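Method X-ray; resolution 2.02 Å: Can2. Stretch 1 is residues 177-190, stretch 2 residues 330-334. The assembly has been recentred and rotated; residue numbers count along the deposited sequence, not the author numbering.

Stretch 1, residues 177-190: NSTKWQNQLGRLNW
Stretch 2 330-334: SYYPL

How does the backbone set up the contact? Ser178 to Lys180 have helical phi/psi, a type I turn runs from Thr179 to Gln182, and Trp181 occupies the N-cap position, right before the helix that starts at Gln182. CA of Ser178 lies 6.4 Å from CA of Tyr331, and CA of Gln182 6.7 Å from CA of Tyr332.

Why does Tyr331 dominate? Its CA-to-CB bond points sideways, but chi1 of 69° (p) and chi2 of 87° carry the ring along the helix. Tyr331 OH donates a very short hydrogen bond, 2.5 Å, to Asn189 OD1. The CA-to-CB bond of Asn189 points toward the other stretch, and chi1 -152° (t) with chi2 140° sets OD1 at the ring edge as acceptor, while ND2 is bonded elsewhere in the structure. Gly186 N also lies at that edge; Gly186 CA comes within 3.7 Å of Tyr331 OH. Leu185, m,t, packs CB 4.4 Å from Tyr331 CE1.

What does Gln182 do with its amide? With chi1 -177° (t), chi2 46° (p) and chi3 -127°, a sideways CA-to-CB bond still delivers the end to the other stretch. Gln182 NE2 donates to Tyr331 O at 3.0 Å (139°), while Gln182 OE1 approaches Tyr332 CA at 3.3 Å and Pro333 CD at 3.6 Å.

What does the other stretch offer the helix? It is irregular: Tyr331 sits at -88/-18, Tyr332 and Pro333 extended near -100/138 and -60/138. Tyr332 is modelled only to CB; Pro333 is C-gamma exo. Within the stretch, Ser330 OG, chi1 -177° (t), donates to Tyr332 O at 2.9 Å.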

ATOM      1  N   ASN A 177       5.939 -10.348 -32.971  1.00 40.79           N
ATOM      2  CA  ASN A 177       5.678 -11.813 -33.072  1.00 42.97           C
ATOM      3  C   ASN A 177       5.438 -12.446 -31.708  1.00 35.39           C
ATOM      4  O   ASN A 177       5.469 -13.675 -31.657  1.00 38.65           O
ATOM      5  CB  ASN A 177       6.834 -12.554 -33.757  1.00 40.40           C
ATOM      6  CG  ASN A 177       6.985 -12.180 -35.213  1.00 37.73           C
ATOM      7  OD1 ASN A 177       6.008 -11.855 -35.882  1.00 39.95           O
ATOM      8  ND2 ASN A 177       8.210 -12.229 -35.704  1.00 44.03           N
ATOM      9  N   SER A 178       5.168 -11.672 -30.655  1.00 36.03           N
ATOM     10  CA  SER A 178       5.087 -12.171 -29.260  1.00 41.99           C
ATOM     11  C   SER A 178       4.016 -13.278 -29.177  1.00 43.52           C
ATOM     12  O   SER A 178       4.217 -14.231 -28.433  1.00 47.71           O
ATOM     13  CB  SER A 178       4.798 -11.049 -28.272  1.00 45.18           C
ATOM     14  OG  SER A 178       3.537 -10.459 -28.533  1.00 48.74           O
ATOM     15  N   THR A 179       2.909 -13.146 -29.902  1.00 43.84           N
ATOM     16  CA  THR A 179       1.809 -14.147 -29.880  1.00 46.06           C
ATOM     17  C   THR A 179       2.304 -15.450 -30.506  1.00 42.38           C
ATOM     18  O   THR A 179       2.182 -16.489 -29.847  1.00 47.16           O
ATOM     19  CB  THR A 179       0.546 -13.633 -30.584  1.00 46.78           C
ATOM     20  OG1 THR A 179       0.082 -12.550 -29.793  1.00 40.99           O
ATOM     21  CG2 THR A 179      -0.538 -14.686 -30.699  1.00 49.49           C
ATOM     22  N   LYS A 180       2.865 -15.405 -31.714  1.00 49.15           N
ATOM     23  CA  LYS A 180       3.209 -16.625 -32.497  1.00 47.48           C
ATOM     24  C   LYS A 180       4.506 -17.271 -31.962  1.00 49.30           C
ATOM     25  O   LYS A 180       4.673 -18.506 -32.161  1.00 42.89           O
ATOM     26  CB  LYS A 180       3.246 -16.295 -33.993  1.00 50.35           C
ATOM     27  CG  LYS A 180       4.625 -16.074 -34.612  1.00 52.99           C
ATOM     28  CD  LYS A 180       4.537 -15.682 -36.051  1.00 49.98           C
ATOM     29  CE  LYS A 180       5.886 -15.515 -36.704  1.00 48.75           C
ATOM     30  NZ  LYS A 180       5.730 -14.873 -38.027  1.00 49.80           N
ATOM     31  N   TRP A 181       5.380 -16.519 -31.270  1.00 38.86           N
ATOM     32  CA  TRP A 181       6.650 -17.056 -30.703  1.00 41.40           C
ATOM     33  C   TRP A 181       6.562 -17.158 -29.182  1.00 44.56           C
ATOM     34  O   TRP A 181       7.605 -17.316 -28.544  1.00 44.20           O
ATOM     35  CB  TRP A 181       7.844 -16.189 -31.142  1.00 43.77           C
ATOM     36  CG  TRP A 181       8.210 -16.323 -32.583  1.00 41.00           C
ATOM     37  CD1 TRP A 181       7.754 -17.266 -33.458  1.00 42.84           C
ATOM     38  CD2 TRP A 181       9.140 -15.510 -33.316  1.00 42.06           C
ATOM     39  NE1 TRP A 181       8.315 -17.076 -34.693  1.00 44.86           N
ATOM     40  CE2 TRP A 181       9.167 -16.005 -34.638  1.00 39.94           C
ATOM     41  CE3 TRP A 181       9.922 -14.393 -32.998  1.00 41.55           C
ATOM     42  CZ2 TRP A 181       9.958 -15.430 -35.633  1.00 40.74           C
ATOM     43  CZ3 TRP A 181      10.697 -13.821 -33.986  1.00 42.54           C
ATOM     44  CH2 TRP A 181      10.726 -14.345 -35.283  1.00 42.91           C
ATOM     45  N   GLN A 182       5.360 -17.059 -28.622  1.00 46.60           N
ATOM     46  CA  GLN A 182       5.070 -16.978 -27.169  1.00 47.43           C
ATOM     47  C   GLN A 182       5.847 -18.056 -26.418  1.00 47.98           C
ATOM     48  O   GLN A 182       6.642 -17.703 -25.516  1.00 43.28           O
ATOM     49  CB  GLN A 182       3.553 -17.147 -26.982  1.00 58.91           C
ATOM     50  CG  GLN A 182       3.089 -17.021 -25.542  1.00 61.92           C
ATOM     51  CD  GLN A 182       3.739 -15.809 -24.921  1.00 70.29           C
ATOM     52  OE1 GLN A 182       4.370 -15.891 -23.864  1.00 78.35           O
ATOM     53  NE2 GLN A 182       3.641 -14.683 -25.619  1.00 66.36           N
ATOM     54  N   ASN A 183       5.624 -19.320 -26.792  1.00 42.06           N
ATOM     55  CA  ASN A 183       6.187 -20.516 -26.121  1.00 45.08           C
ATOM     56  C   ASN A 183       7.705 -20.575 -26.340  1.00 45.82           C
ATOM     57  O   ASN A 183       8.409 -20.852 -25.378  1.00 43.10           O
ATOM     58  CB  ASN A 183       5.477 -21.788 -26.585  1.00 46.10           C
ATOM     59  CG  ASN A 183       4.025 -21.822 -26.155  1.00 51.99           C
ATOM     60  OD1 ASN A 183       3.648 -21.199 -25.164  1.00 58.67           O
ATOM     61  ND2 ASN A 183       3.195 -22.534 -26.893  1.00 61.52           N
ATOM     62  N   GLN A 184       8.187 -20.324 -27.554  1.00 40.67           N
ATOM     63  CA  GLN A 184       9.623 -20.442 -27.886  1.00 43.42           C
ATOM     64  C   GLN A 184      10.388 -19.397 -27.071  1.00 41.39           C
ATOM     65  O   GLN A 184      11.438 -19.736 -26.488  1.00 42.58           O
ATOM     66  CB  GLN A 184       9.871 -20.288 -29.388  1.00 50.45           C
ATOM     67  CG  GLN A 184       9.231 -21.378 -30.253  1.00 55.99           C
ATOM     68  CD  GLN A 184       7.807 -21.121 -30.724  1.00 60.81           C
ATOM     69  OE1 GLN A 184       6.993 -20.451 -30.079  1.00 56.33           O
ATOM     70  NE2 GLN A 184       7.458 -21.718 -31.854  1.00 66.42           N
ATOM     71  N   LEU A 185       9.879 -18.171 -27.029  1.00 40.43           N
ATOM     72  CA  LEU A 185      10.534 -17.019 -26.349  1.00 44.82           C
ATOM     73  C   LEU A 185      10.464 -17.211 -24.832  1.00 45.97           C
ATOM     74  O   LEU A 185      11.462 -16.936 -24.156  1.00 44.43           O
ATOM     75  CB  LEU A 185       9.869 -15.716 -26.794  1.00 42.89           C
ATOM     76  CG  LEU A 185      10.358 -15.167 -28.130  1.00 48.05           C
ATOM     77  CD1 LEU A 185       9.657 -13.863 -28.463  1.00 48.57           C
ATOM     78  CD2 LEU A 185      11.876 -14.969 -28.144  1.00 50.41           C
ATOM     79  N   GLY A 186       9.325 -17.695 -24.327  1.00 41.11           N
ATOM     80  CA  GLY A 186       9.145 -18.038 -22.910  1.00 39.61           C
ATOM     81  C   GLY A 186      10.157 -19.064 -22.463  1.00 41.79           C
ATOM     82  O   GLY A 186      10.831 -18.828 -21.431  1.00 35.51           O
ATOM     83  N   ARG A 187      10.287 -20.139 -23.236  1.00 37.23           N
ATOM     84  CA  ARG A 187      11.229 -21.264 -23.008  1.00 40.11           C
ATOM     85  C   ARG A 187      12.665 -20.727 -23.008  1.00 37.01           C
ATOM     86  O   ARG A 187      13.410 -21.112 -22.094  1.00 40.87           O
ATOM     87  CB  ARG A 187      11.025 -22.333 -24.090  1.00 41.61           C
ATOM     88  CG  ARG A 187      11.942 -23.539 -23.964  1.00 43.19           C
ATOM     89  CD  ARG A 187      11.700 -24.607 -25.010  1.00 44.58           C
ATOM     90  NE  ARG A 187      12.786 -25.579 -24.900  1.00 44.08           N
ATOM     91  CZ  ARG A 187      13.930 -25.529 -25.572  1.00 42.97           C
ATOM     92  NH1 ARG A 187      14.153 -24.591 -26.467  1.00 41.78           N
ATOM     93  NH2 ARG A 187      14.861 -26.433 -25.363  1.00 48.89           N
ATOM     94  N   LEU A 188      13.051 -19.904 -23.984  1.00 33.24           N
ATOM     95  CA  LEU A 188      14.426 -19.340 -24.034  1.00 37.08           C
ATOM     96  C   LEU A 188      14.661 -18.434 -22.822  1.00 33.22           C
ATOM     97  O   LEU A 188      15.781 -18.456 -22.311  1.00 32.91           O
ATOM     98  CB  LEU A 188      14.625 -18.580 -25.348  1.00 39.43           C
ATOM     99  CG  LEU A 188      14.656 -19.445 -26.596  1.00 44.69           C
ATOM    100  CD1 LEU A 188      14.811 -18.580 -27.848  1.00 48.21           C
ATOM    101  CD2 LEU A 188      15.783 -20.454 -26.509  1.00 48.30           C
ATOM    102  N   ASN A 189      13.647 -17.674 -22.371  1.00 35.37           N
ATOM    103  CA  ASN A 189      13.705 -16.796 -21.165  1.00 37.49           C
ATOM    104  C   ASN A 189      14.076 -17.654 -19.955  1.00 40.97           C
ATOM    105  O   ASN A 189      14.941 -17.250 -19.155  1.00 34.23           O
ATOM    106  CB  ASN A 189      12.374 -16.086 -20.879  1.00 38.06           C
ATOM    107  CG  ASN A 189      12.473 -14.749 -20.171  1.00 35.72           C
ATOM    108  OD1 ASN A 189      11.730 -13.847 -20.521  1.00 35.37           O
ATOM    109  ND2 ASN A 189      13.343 -14.582 -19.184  1.00 32.65           N
ATOM    110  N   TRP A 190      13.416 -18.804 -19.817  1.00 39.07           N
ATOM    111  CA  TRP A 190      13.612 -19.752 -18.698  1.00 37.62           C
ATOM    112  C   TRP A 190      15.052 -20.267 -18.726  1.00 39.83           C
ATOM    113  O   TRP A 190      15.756 -20.104 -17.707  1.00 42.10           O
ATOM    114  CB  TRP A 190      12.595 -20.880 -18.789  1.00 40.35           C
ATOM    115  CG  TRP A 190      12.656 -21.807 -17.622  1.00 46.75           C
ATOM    116  CD1 TRP A 190      12.924 -21.498 -16.318  1.00 47.57           C
ATOM    117  CD2 TRP A 190      12.385 -23.217 -17.652  1.00 51.06           C
ATOM    118  NE1 TRP A 190      12.885 -22.626 -15.549  1.00 52.29           N
ATOM    119  CE2 TRP A 190      12.560 -23.696 -16.337  1.00 48.47           C
ATOM    120  CE3 TRP A 190      12.024 -24.126 -18.658  1.00 57.30           C
ATOM    121  CZ2 TRP A 190      12.381 -25.034 -16.002  1.00 54.42           C
ATOM    122  CZ3 TRP A 190      11.843 -25.452 -18.327  1.00 59.15           C
ATOM    123  CH2 TRP A 190      12.015 -25.896 -17.013  1.00 56.53           C
ATOM    124  N   SER A 330       3.962  -7.321 -19.421  1.00 35.80           N
ATOM    125  CA  SER A 330       4.408  -8.712 -19.706  1.00 36.00           C
ATOM    126  C   SER A 330       4.235  -9.019 -21.199  1.00 35.97           C
ATOM    127  O   SER A 330       3.248  -8.533 -21.805  1.00 41.72           O
ATOM    128  CB  SER A 330       3.614  -9.676 -18.861  1.00 46.12           C
ATOM    129  OG  SER A 330       4.043 -10.999 -19.032  1.00 51.79           O
ATOM    130  N   TYR A 331       5.127  -9.810 -21.796  1.00 36.12           N
ATOM    131  CA  TYR A 331       4.948 -10.371 -23.159  1.00 37.04           C
ATOM    132  C   TYR A 331       4.185 -11.694 -23.061  1.00 41.11           C
ATOM    133  O   TYR A 331       3.654 -12.105 -24.100  1.00 53.39           O
ATOM    134  CB  TYR A 331       6.279 -10.519 -23.919  1.00 36.72           C
ATOM    135  CG  TYR A 331       7.231 -11.571 -23.399  1.00 36.46           C
ATOM    136  CD1 TYR A 331       7.136 -12.888 -23.825  1.00 35.22           C
ATOM    137  CD2 TYR A 331       8.245 -11.250 -22.505  1.00 34.49           C
ATOM    138  CE1 TYR A 331       7.967 -13.867 -23.330  1.00 34.25           C
ATOM    139  CE2 TYR A 331       9.101 -12.215 -22.011  1.00 33.84           C
ATOM    140  CZ  TYR A 331       8.960 -13.526 -22.422  1.00 37.59           C
ATOM    141  OH  TYR A 331       9.791 -14.498 -21.946  1.00 37.48           O
ATOM    142  N   TYR A 332       4.122 -12.313 -21.880  1.00 42.51           N
ATOM    143  CA  TYR A 332       3.469 -13.630 -21.642  1.00 49.02           C
ATOM    144  C   TYR A 332       2.081 -13.399 -21.046  1.00 48.05           C
ATOM    145  O   TYR A 332       1.894 -12.531 -20.198  1.00 47.15           O
ATOM    146  CB  TYR A 332       4.321 -14.509 -20.714  1.00 47.25           C
ATOM    147  N   PRO A 333       1.047 -14.145 -21.485  1.00 54.66           N
ATOM    148  CA  PRO A 333      -0.296 -13.955 -20.951  1.00 54.85           C
ATOM    149  C   PRO A 333      -0.327 -14.199 -19.437  1.00 45.46           C
ATOM    150  O   PRO A 333       0.357 -15.076 -18.980  1.00 50.47           O
ATOM    151  CB  PRO A 333      -1.162 -14.983 -21.702  1.00 58.27           C
ATOM    152  CG  PRO A 333      -0.345 -15.353 -22.917  1.00 62.11           C
ATOM    153  CD  PRO A 333       1.102 -15.213 -22.491  1.00 58.56           C
ATOM    154  N   LEU A 334      -1.043 -13.349 -18.699  1.00 45.41           N
ATOM    155  CA  LEU A 334      -1.270 -13.475 -17.246  1.00 44.16           C
ATOM    156  C   LEU A 334      -2.609 -14.179 -17.045  1.00 45.09           C
ATOM    157  O   LEU A 334      -3.528 -13.937 -17.852  1.00 44.11           O
ATOM    158  CB  LEU A 334      -1.301 -12.083 -16.610  1.00 49.07           C
ATOM    159  CG  LEU A 334       0.041 -11.368 -16.524  1.00 52.96           C
ATOM    160  CD1 LEU A 334      -0.162  -9.974 -15.958  1.00 56.02           C
ATOM    161  CD2 LEU A 334       1.029 -12.140 -15.663  1.00 58.17           C
TER